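Local coordinates for cytochrome c3 (PDB 1HH5), which carries electrons through three covalently bound c-type hemes, passing them from a dehydrogenase to ferredoxin in sulfate respiration, at residues K41-H45 with K46-K50. Residues are numbered along the deposited sequence; the frame is centred on the assembly and turned at random.
Sequences KKSAH and KDACK. With HEC (heme c), chain D.
Ser-43 O takes two backbone donors at once, Lys-46 N at 3.0 Å and Ala-48 N at 3.0 Å from that same oxygen, and they come in from opposite faces of the carbonyl plane. Both bonds are bent, the Ala-48 one to an N-H...O angle of 140°. Straighter is the next one along: Lys-50 N reaches Ala-44 O at 3.0 Å, at 165°. Lys-46 to Cys-49 form a type I turn that carries both donors to Ser-43 O, and the methyl of Ala-48 settles against Ser-43, CB to CB 3.8 Å. With SG opposite its own carbonyl carbon (chi1 -59°), Cys-49 lays the sulfur, covalently linked to another heme, 4.0 Å from Ala-44 CB. The same methyl, Ala-44 CB, also packs over pyrrole carbon C2D of the heme whose iron His-45 binds, at 3.5 Å. That iron has bis-histidine ligation, from His-45 NE2 at 2.0 Å and from His-66. Lys-41 O sits 3.2 Å above the plane of the imidazole, near its rim, while CG and CD of the extended Lys-41 chain lie over C1A and C2A on the His-45 side of the heme. Lys-50 CD lies against His-45 O. One reversal thus serves two hemes, joining helix 41-44 to helix 50-53, with Cys-49, first cysteine of the CXXCH motif ending at His-53, at the N-cap position of helix 50-53 and Ile-39 packing on Ala-44 and Ala-48.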
loop_
_atom_site.group_PDB
_atom_site.type_symbol
_atom_site.label_atom_id
_atom_site.label_comp_id
_atom_site.label_asym_id
_atom_site.label_seq_id
_atom_site.Cartn_x
_atom_site.Cartn_y
_atom_site.Cartn_z
ATOM N N LYS A 41 2.259 4.915 -9.713
ATOM C CA LYS A 41 1.340 5.996 -9.384
ATOM C C LYS A 41 -0.122 5.616 -9.621
ATOM O O LYS A 41 -0.962 5.776 -8.737
ATOM C CB LYS A 41 1.692 7.242 -10.206
ATOM C CG LYS A 41 0.778 8.427 -9.963
ATOM C CD LYS A 41 1.218 9.648 -10.765
ATOM C CE LYS A 41 0.258 10.810 -10.549
ATOM N NZ LYS A 41 0.639 12.026 -11.320
ATOM N N LYS A 42 -0.428 5.098 -10.807
ATOM C CA LYS A 42 -1.803 4.734 -11.124
ATOM C C LYS A 42 -2.398 3.637 -10.242
ATOM O O LYS A 42 -3.513 3.780 -9.742
ATOM C CB LYS A 42 -1.919 4.343 -12.601
ATOM C CG LYS A 42 -1.557 5.482 -13.550
ATOM C CD LYS A 42 -1.958 5.196 -14.989
ATOM C CE LYS A 42 -3.470 5.199 -15.157
ATOM N NZ LYS A 42 -3.873 4.947 -16.571
ATOM N N SER A 43 -1.668 2.547 -10.036
ATOM C CA SER A 43 -2.203 1.473 -9.206
ATOM C C SER A 43 -2.313 1.891 -7.742
ATOM O O SER A 43 -3.308 1.597 -7.082
ATOM C CB SER A 43 -1.348 0.205 -9.341
ATOM O OG SER A 43 -0.017 0.414 -8.909
ATOM N N ALA A 44 -1.307 2.601 -7.244
ATOM C CA ALA A 44 -1.306 3.037 -5.851
ATOM C C ALA A 44 -2.460 3.983 -5.521
ATOM O O ALA A 44 -3.060 3.886 -4.448
ATOM C CB ALA A 44 0.030 3.699 -5.517
ATOM N N HIS A 45 -2.777 4.888 -6.445
ATOM C CA HIS A 45 -3.857 5.845 -6.222
ATOM C C HIS A 45 -5.209 5.219 -6.457
ATOM O O HIS A 45 -6.244 5.866 -6.293
ATOM C CB HIS A 45 -3.679 7.066 -7.121
ATOM C CG HIS A 45 -2.490 7.896 -6.763
ATOM N ND1 HIS A 45 -2.035 8.961 -7.508
ATOM C CD2 HIS A 45 -1.656 7.811 -5.696
ATOM C CE1 HIS A 45 -0.964 9.474 -6.881
ATOM N NE2 HIS A 45 -0.695 8.810 -5.774
ATOM N N LYS A 46 -5.192 3.951 -6.844
ATOM C CA LYS A 46 -6.428 3.227 -7.081
ATOM C C LYS A 46 -6.495 1.940 -6.264
ATOM O O LYS A 46 -6.247 1.950 -5.059
ATOM C CB LYS A 46 -6.592 2.913 -8.567
ATOM C CG LYS A 46 -7.904 3.401 -9.147
ATOM C CD LYS A 46 -9.091 2.731 -8.464
ATOM C CE LYS A 46 -10.406 3.268 -9.000
ATOM N NZ LYS A 46 -10.510 4.739 -8.770
ATOM N N ASP A 47 -6.808 0.840 -6.939
ATOM C CA ASP A 47 -6.986 -0.467 -6.318
ATOM C C ASP A 47 -5.844 -1.112 -5.539
ATOM O O ASP A 47 -6.102 -1.883 -4.620
ATOM C CB ASP A 47 -7.483 -1.456 -7.373
ATOM C CG ASP A 47 -8.850 -1.094 -7.908
ATOM O OD1 ASP A 47 -9.659 -0.509 -7.156
ATOM O OD2 ASP A 47 -9.124 -1.406 -9.084
ATOM N N ALA A 48 -4.597 -0.828 -5.892
ATOM C CA ALA A 48 -3.491 -1.446 -5.166
ATOM C C ALA A 48 -3.307 -0.891 -3.751
ATOM O O ALA A 48 -2.831 -1.603 -2.864
ATOM C CB ALA A 48 -2.186 -1.308 -5.963
ATOM N N CYS A 49 -3.702 0.362 -3.530
ATOM C CA CYS A 49 -3.539 0.980 -2.212
ATOM C C CYS A 49 -4.694 1.832 -1.677
ATOM O O CYS A 49 -5.347 1.484 -0.686
ATOM C CB CYS A 49 -2.287 1.864 -2.203
ATOM S SG CYS A 49 -0.711 1.036 -2.577
ATOM N N LYS A 50 -4.916 2.964 -2.335
ATOM C CA LYS A 50 -5.923 3.937 -1.923
ATOM C C LYS A 50 -7.365 3.450 -1.767
ATOM O O LYS A 50 -8.016 3.733 -0.759
ATOM C CB LYS A 50 -5.878 5.131 -2.884
ATOM C CG LYS A 50 -6.720 6.321 -2.466
ATOM C CD LYS A 50 -6.538 7.455 -3.458
ATOM C CE LYS A 50 -7.504 8.588 -3.193
ATOM N NZ LYS A 50 -7.350 9.139 -1.816
HETATM FE FE HEC D . 0.646 9.388 -4.434
HETATM C CHA HEC D . 3.172 8.306 -6.450
HETATM C CHB HEC D . 0.760 12.499 -5.863
HETATM C CHC HEC D . -2.059 10.375 -2.538
HETATM C CHD HEC D . 0.750 6.435 -2.676
HETATM N NA HEC D . 1.734 10.212 -5.835
HETATM C C1A HEC D . 2.741 9.625 -6.592
HETATM C C2A HEC D . 3.304 10.592 -7.507
HETATM C C3A HEC D . 2.639 11.761 -7.354
HETATM C C4A HEC D . 1.665 11.536 -6.300
HETATM C CMA HEC D . 2.834 13.061 -8.143
HETATM C CAA HEC D . 4.460 10.367 -8.475
HETATM C CBA HEC D . 5.808 10.790 -7.931
HETATM C CGA HEC D . 6.911 10.665 -8.965
HETATM O O1A HEC D . 8.088 10.891 -8.613
HETATM O O2A HEC D . 6.598 10.346 -10.132
HETATM N NB HEC D . -0.385 11.078 -4.212
HETATM C C1B HEC D . -0.176 12.292 -4.848
HETATM C C2B HEC D . -1.115 13.300 -4.376
HETATM C C3B HEC D . -1.999 12.664 -3.582
HETATM C C4B HEC D . -1.494 11.302 -3.410
HETATM C CMB HEC D . -1.018 14.816 -4.597
HETATM C CAB HEC D . -3.295 13.211 -2.998
HETATM C CBB HEC D . -4.348 13.356 -4.094
HETATM N NC HEC D . -0.442 8.573 -2.971
HETATM C C1C HEC D . -1.564 9.094 -2.331
HETATM C C2C HEC D . -2.062 8.197 -1.303
HETATM C C3C HEC D . -1.183 7.153 -1.257
HETATM C C4C HEC D . -0.215 7.364 -2.320
HETATM C CMC HEC D . -3.353 8.349 -0.494
HETATM C CAC HEC D . -1.165 5.987 -0.275
HETATM C CBC HEC D . -2.418 5.133 -0.332
HETATM N ND HEC D . 1.684 7.713 -4.555
HETATM C C1D HEC D . 1.640 6.598 -3.717
HETATM C C2D HEC D . 2.608 5.592 -4.127
HETATM C C3D HEC D . 3.186 6.062 -5.254
HETATM C C4D HEC D . 2.658 7.397 -5.497
HETATM C CMD HEC D . 2.960 4.294 -3.401
HETATM C CAD HEC D . 4.117 5.288 -6.192
HETATM C CBD HEC D . 5.567 5.721 -6.130
HETATM C CGD HEC D . 6.441 4.935 -7.088
HETATM O O1D HEC D . 6.267 5.077 -8.319
HETATM O O2D HEC D . 7.296 4.166 -6.606
#